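Local coordinates for protein (S)-imine reductase (Streptomyces sp. GF3546, PDB 4OQY) that probably uses NADPH to reduce imines to chiral amines with S selectivity, at residues A17-F22 / H27-W32; Q191-S196 / Q249-S254. All coordinates share one frame; numbering follows the deposited sequence.

Contact 1. Residues A17-F22 / H27-W32; sequences AMVNTF and HEVTVW
The rings of F22 and H27 lie obliquely to each other, centroids 5.8 Å apart and planes at 51°. CD1 of F22 sits over one face of the imidazole, displaced toward its rim, while the carbonyl O of F22 comes up at the edge of that ring, near its plane. The same oxygen takes the backbone N of H27 in a fairly straight hydrogen bond, F22 O to H27 N 3.0 Å, with the donor tilted 33° from the carbonyl plane. At the start of strand 29-32, V29 pushes CG2 against CB of F22 at 3.5 Å. With CG1 anti to the backbone N (chi1 -170°), V29 lays that methyl beside the branches of V19, CG1 to CG1 4.0 Å. V19 spreads both methyls over the strand, and its CG2 touches CG1 of V31 at 3.7 Å, the two side chains crossing at about a right angle. Shortening V19 to an alanine removes both methyls and is likely to leave a gap over V29 and V31, close to L11 of the NADPH site. V8 of strand 6-9 and L42 of helix 40-44 also touch V19. Helix 13-24 thus lies almost antiparallel on strand 29-32, in the beta-alpha-beta unit of the Rossmann fold. The buried interface holds by apolar contact, and its single crossing hydrogen bond ties the chain where it turns back from helix to strand.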
loop_
_atom_site.group_PDB
_atom_site.type_symbol
_atom_site.label_atom_id
_atom_site.label_comp_id
_atom_site.label_asym_id
_atom_site.label_seq_id
_atom_site.Cartn_x
_atom_site.Cartn_y
_atom_site.Cartn_z
ATOM N N ALA B 17 -14.216 8.778 -22.459
ATOM C CA ALA B 17 -14.657 9.538 -21.289
ATOM C C ALA B 17 -14.397 11.032 -21.446
ATOM O O ALA B 17 -15.216 11.879 -21.070
ATOM C CB ALA B 17 -13.957 9.009 -20.037
ATOM N N MET B 18 -13.234 11.362 -21.997
ATOM C CA MET B 18 -12.866 12.760 -22.171
ATOM C C MET B 18 -13.774 13.447 -23.185
ATOM O O MET B 18 -14.244 14.568 -22.964
ATOM C CB MET B 18 -11.391 12.877 -22.606
ATOM C CG MET B 18 -10.428 12.494 -21.505
ATOM S SD MET B 18 -8.697 12.463 -22.049
ATOM C CE MET B 18 -7.975 11.904 -20.528
ATOM N N VAL B 19 -14.004 12.772 -24.309
ATOM C CA VAL B 19 -14.864 13.332 -25.348
ATOM C C VAL B 19 -16.268 13.547 -24.755
ATOM O O VAL B 19 -16.818 14.630 -24.888
ATOM C CB VAL B 19 -14.904 12.456 -26.628
ATOM C CG1 VAL B 19 -15.930 13.003 -27.607
ATOM C CG2 VAL B 19 -13.526 12.394 -27.299
ATOM N N ASN B 20 -16.806 12.528 -24.084
ATOM C CA ASN B 20 -18.171 12.610 -23.513
ATOM C C ASN B 20 -18.281 13.759 -22.548
ATOM O O ASN B 20 -19.252 14.499 -22.557
ATOM C CB ASN B 20 -18.559 11.311 -22.801
ATOM C CG ASN B 20 -18.989 10.215 -23.769
ATOM O OD1 ASN B 20 -18.486 9.091 -23.716
ATOM N ND2 ASN B 20 -19.940 10.532 -24.639
ATOM N N THR B 21 -17.251 13.912 -21.732
ATOM C CA THR B 21 -17.204 14.989 -20.768
ATOM C C THR B 21 -17.130 16.371 -21.439
ATOM O O THR B 21 -17.822 17.324 -21.011
ATOM C CB THR B 21 -16.046 14.782 -19.790
ATOM O OG1 THR B 21 -16.309 13.598 -19.026
ATOM C CG2 THR B 21 -15.918 15.966 -18.860
ATOM N N PHE B 22 -16.307 16.488 -22.479
ATOM C CA PHE B 22 -16.239 17.737 -23.251
ATOM C C PHE B 22 -17.598 18.089 -23.878
ATOM O O PHE B 22 -18.057 19.246 -23.822
ATOM C CB PHE B 22 -15.156 17.647 -24.358
ATOM C CG PHE B 22 -13.741 17.949 -23.901
ATOM C CD1 PHE B 22 -13.464 19.052 -23.120
ATOM C CD2 PHE B 22 -12.674 17.176 -24.359
ATOM C CE1 PHE B 22 -12.180 19.340 -22.727
ATOM C CE2 PHE B 22 -11.371 17.468 -23.981
ATOM C CZ PHE B 22 -11.123 18.552 -23.172
ATOM N N HIS B 27 -18.625 21.768 -25.384
ATOM C CA HIS B 27 -17.463 21.973 -26.265
ATOM C C HIS B 27 -17.594 21.176 -27.548
ATOM O O HIS B 27 -18.034 20.040 -27.512
ATOM C CB HIS B 27 -16.202 21.523 -25.566
ATOM C CG HIS B 27 -15.829 22.388 -24.409
ATOM N ND1 HIS B 27 -16.530 22.386 -23.222
ATOM C CD2 HIS B 27 -14.856 23.317 -24.270
ATOM C CE1 HIS B 27 -15.989 23.261 -22.391
ATOM N NE2 HIS B 27 -14.956 23.825 -22.999
ATOM N N GLU B 28 -17.251 21.781 -28.678
ATOM C CA GLU B 28 -17.265 21.087 -29.946
ATOM C C GLU B 28 -16.016 20.220 -29.949
ATOM O O GLU B 28 -14.963 20.724 -29.626
ATOM C CB GLU B 28 -17.189 22.099 -31.095
ATOM C CG GLU B 28 -18.379 23.050 -31.181
ATOM C CD GLU B 28 -19.522 22.450 -31.949
ATOM O OE1 GLU B 28 -19.686 21.210 -31.868
ATOM O OE2 GLU B 28 -20.273 23.208 -32.607
ATOM N N VAL B 29 -16.128 18.944 -30.303
ATOM C CA VAL B 29 -14.974 18.043 -30.259
ATOM C C VAL B 29 -14.791 17.356 -31.606
ATOM O O VAL B 29 -15.745 16.830 -32.151
ATOM C CB VAL B 29 -15.147 16.972 -29.163
ATOM C CG1 VAL B 29 -13.852 16.180 -28.957
ATOM C CG2 VAL B 29 -15.568 17.607 -27.851
ATOM N N THR B 30 -13.569 17.382 -32.125
ATOM C CA THR B 30 -13.165 16.646 -33.312
ATOM C C THR B 30 -12.295 15.485 -32.827
ATOM O O THR B 30 -11.430 15.678 -31.983
ATOM C CB THR B 30 -12.329 17.530 -34.262
ATOM O OG1 THR B 30 -13.164 18.571 -34.767
ATOM C CG2 THR B 30 -11.799 16.737 -35.438
ATOM N N VAL B 31 -12.553 14.286 -33.335
ATOM C CA VAL B 31 -11.932 13.091 -32.820
ATOM C C VAL B 31 -11.252 12.337 -33.974
ATOM O O VAL B 31 -11.642 12.466 -35.136
ATOM C CB VAL B 31 -12.936 12.175 -32.079
ATOM C CG1 VAL B 31 -13.630 12.909 -30.921
ATOM C CG2 VAL B 31 -13.998 11.630 -33.016
ATOM N N TRP B 32 -10.251 11.537 -33.619
ATOM C CA TRP B 32 -9.673 10.553 -34.541
ATOM C C TRP B 32 -9.130 9.337 -33.792
ATOM O O TRP B 32 -8.699 9.436 -32.641
ATOM C CB TRP B 32 -8.540 11.175 -35.372
ATOM C CG TRP B 32 -7.970 10.235 -36.471
ATOM C CD1 TRP B 32 -8.392 10.154 -37.754
ATOM C CD2 TRP B 32 -6.886 9.274 -36.344
ATOM N NE1 TRP B 32 -7.648 9.202 -38.438
ATOM C CE2 TRP B 32 -6.742 8.637 -37.586
ATOM C CE3 TRP B 32 -6.070 8.869 -35.289
ATOM C CZ2 TRP B 32 -5.756 7.655 -37.829
ATOM C CZ3 TRP B 32 -5.078 7.886 -35.533
ATOM C CH2 TRP B 32 -4.960 7.282 -36.784
#

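Contact 2. Residues Q191-S196 / Q249-S254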
loop_
_atom_site.group_PDB
_atom_site.type_symbol
_atom_site.label_atom_id
_atom_site.label_comp_id
_atom_site.label_asym_id
_atom_site.label_seq_id
_atom_site.Cartn_x
_atom_site.Cartn_y
_atom_site.Cartn_z
ATOM N N GLN B 191 -4.421 -18.195 1.473
ATOM C CA GLN B 191 -4.783 -19.478 0.863
ATOM C C GLN B 191 -3.841 -20.579 1.271
ATOM O O GLN B 191 -4.276 -21.686 1.547
ATOM C CB GLN B 191 -4.849 -19.378 -0.653
ATOM C CG GLN B 191 -6.119 -18.691 -1.106
ATOM C CD GLN B 191 -6.160 -18.403 -2.592
ATOM O OE1 GLN B 191 -5.244 -18.734 -3.335
ATOM N NE2 GLN B 191 -7.247 -17.770 -3.030
ATOM N N ALA B 192 -2.560 -20.262 1.363
ATOM C CA ALA B 192 -1.571 -21.231 1.797
ATOM C C ALA B 192 -1.771 -21.653 3.253
ATOM O O ALA B 192 -1.174 -22.634 3.693
ATOM C CB ALA B 192 -0.167 -20.667 1.610
ATOM N N ASN B 193 -2.581 -20.897 4.005
ATOM C CA ASN B 193 -2.886 -21.188 5.418
ATOM C C ASN B 193 -4.335 -21.625 5.597
ATOM O O ASN B 193 -4.857 -21.623 6.708
ATOM C CB ASN B 193 -2.611 -19.959 6.299
ATOM C CG ASN B 193 -1.144 -19.805 6.656
ATOM O OD1 ASN B 193 -0.666 -20.392 7.628
ATOM N ND2 ASN B 193 -0.416 -19.024 5.867
ATOM N N GLY B 194 -4.989 -21.991 4.499
ATOM C CA GLY B 194 -6.361 -22.484 4.538
ATOM C C GLY B 194 -7.462 -21.446 4.682
ATOM O O GLY B 194 -8.595 -21.789 5.021
ATOM N N VAL B 195 -7.148 -20.179 4.433
ATOM C CA VAL B 195 -8.158 -19.121 4.457
ATOM C C VAL B 195 -8.446 -18.693 3.027
ATOM O O VAL B 195 -7.542 -18.256 2.312
ATOM C CB VAL B 195 -7.706 -17.915 5.299
ATOM C CG1 VAL B 195 -8.821 -16.884 5.419
ATOM C CG2 VAL B 195 -7.259 -18.384 6.675
ATOM N N SER B 196 -9.715 -18.809 2.636
ATOM C CA SER B 196 -10.126 -18.515 1.282
ATOM C C SER B 196 -10.006 -17.037 1.020
ATOM O O SER B 196 -10.125 -16.215 1.927
ATOM C CB SER B 196 -11.572 -18.928 1.048
ATOM O OG SER B 196 -12.441 -17.952 1.588
ATOM N N GLN B 249 7.893 -17.235 3.690
ATOM C CA GLN B 249 8.785 -18.385 3.434
ATOM C C GLN B 249 8.167 -19.669 3.969
ATOM O O GLN B 249 8.005 -20.633 3.242
ATOM C CB GLN B 249 10.142 -18.172 4.096
ATOM C CG GLN B 249 10.936 -17.038 3.487
ATOM C CD GLN B 249 12.261 -16.786 4.202
ATOM O OE1 GLN B 249 12.371 -16.960 5.421
ATOM N NE2 GLN B 249 13.253 -16.331 3.457
ATOM N N ASP B 250 7.763 -19.649 5.241
ATOM C CA ASP B 250 7.114 -20.806 5.878
ATOM C C ASP B 250 5.855 -21.269 5.124
ATOM O O ASP B 250 5.564 -22.462 5.059
ATOM C CB ASP B 250 6.698 -20.476 7.318
ATOM C CG ASP B 250 7.872 -20.281 8.258
ATOM O OD1 ASP B 250 9.026 -20.656 7.920
ATOM O OD2 ASP B 250 7.626 -19.735 9.355
ATOM N N ALA B 251 5.118 -20.330 4.542
ATOM C CA ALA B 251 3.861 -20.665 3.880
ATOM C C ALA B 251 4.064 -21.265 2.487
ATOM O O ALA B 251 3.130 -21.815 1.918
ATOM C CB ALA B 251 2.969 -19.444 3.798
ATOM N N GLY B 252 5.277 -21.173 1.943
ATOM C CA GLY B 252 5.575 -21.728 0.638
ATOM C C GLY B 252 5.151 -20.860 -0.527
ATOM O O GLY B 252 5.146 -21.316 -1.661
ATOM N N VAL B 253 4.798 -19.611 -0.271
ATOM C CA VAL B 253 4.370 -18.708 -1.334
ATOM C C VAL B 253 5.570 -17.940 -1.876
ATOM O O VAL B 253 6.682 -18.097 -1.390
ATOM C CB VAL B 253 3.273 -17.726 -0.838
ATOM C CG1 VAL B 253 2.039 -18.496 -0.413
ATOM C CG2 VAL B 253 3.781 -16.843 0.286
ATOM N N SER B 254 5.348 -17.127 -2.902
ATOM C CA SER B 254 6.422 -16.306 -3.471
ATOM C C SER B 254 7.014 -15.424 -2.391
ATOM O O SER B 254 6.280 -14.888 -1.567
ATOM C CB SER B 254 5.875 -15.421 -4.602
ATOM O OG SER B 254 6.830 -14.471 -5.029
#
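A192 and A251 bring two helix ends together with their CA atoms 5.8 Å apart, and beyond each alanine the chain turns off at a glycine of positive phi, G194 in one segment and G252 in the other. CB of A192 makes most of the contact. It rests 3.5 Å from the carbonyl O of A251, 4.0 Å from the CB of A251, and 3.7 Å from CG1 of V253. That branch of V253 is anti to its own carbonyl carbon (chi1 -62°), which lays it against CB of A192. N193 approaches from beside A192: its ND2 passes 4.0 Å from CB of A251, a van der Waals contact for an amide nitrogen whose hydrogen bond goes back to L189 O. The other end of the amide, OD1, accepts from NH2 of R101 of the second subunit, so both ends of the group are held and its rotation is probably fixed. V253 also packs on L285 of the second subunit, which places this junction at the dimer interface. Between the segments themselves the join is slight, just 118 Å² buried on both sides together, and wholly van der Waals in character. Both helix ends close in the same way: G194 N bonds Q191 O and G252 N bonds Q249 O, each glycine being the C-prime residue of a Schellman motif, here ending helices 163-192 and 234-251 of the helical C-terminal domain.

Contact 1 and contact 2 lie on opposite sides of the chain's centre, 48 Å apart between centres and about 32 Å between nearest atoms, so neither touches the other. They also belong to different domains: 17-22 with 27-32 is within the nucleotide-binding Rossmann part, 191-196 with 249-254 within the helical C-terminal part. Contact 1 is the one near the NADPH-binding residues, although no cofactor is bound to this chain in the model: the side chain of V19 is about 4 Å from that of L11 and the side chain of V31 about 7 Å from that of N33. Contact 2 is remote from the annotated sites and instead meets the second subunit, whereas no other chain of the assembly reaches the segments of contact 1.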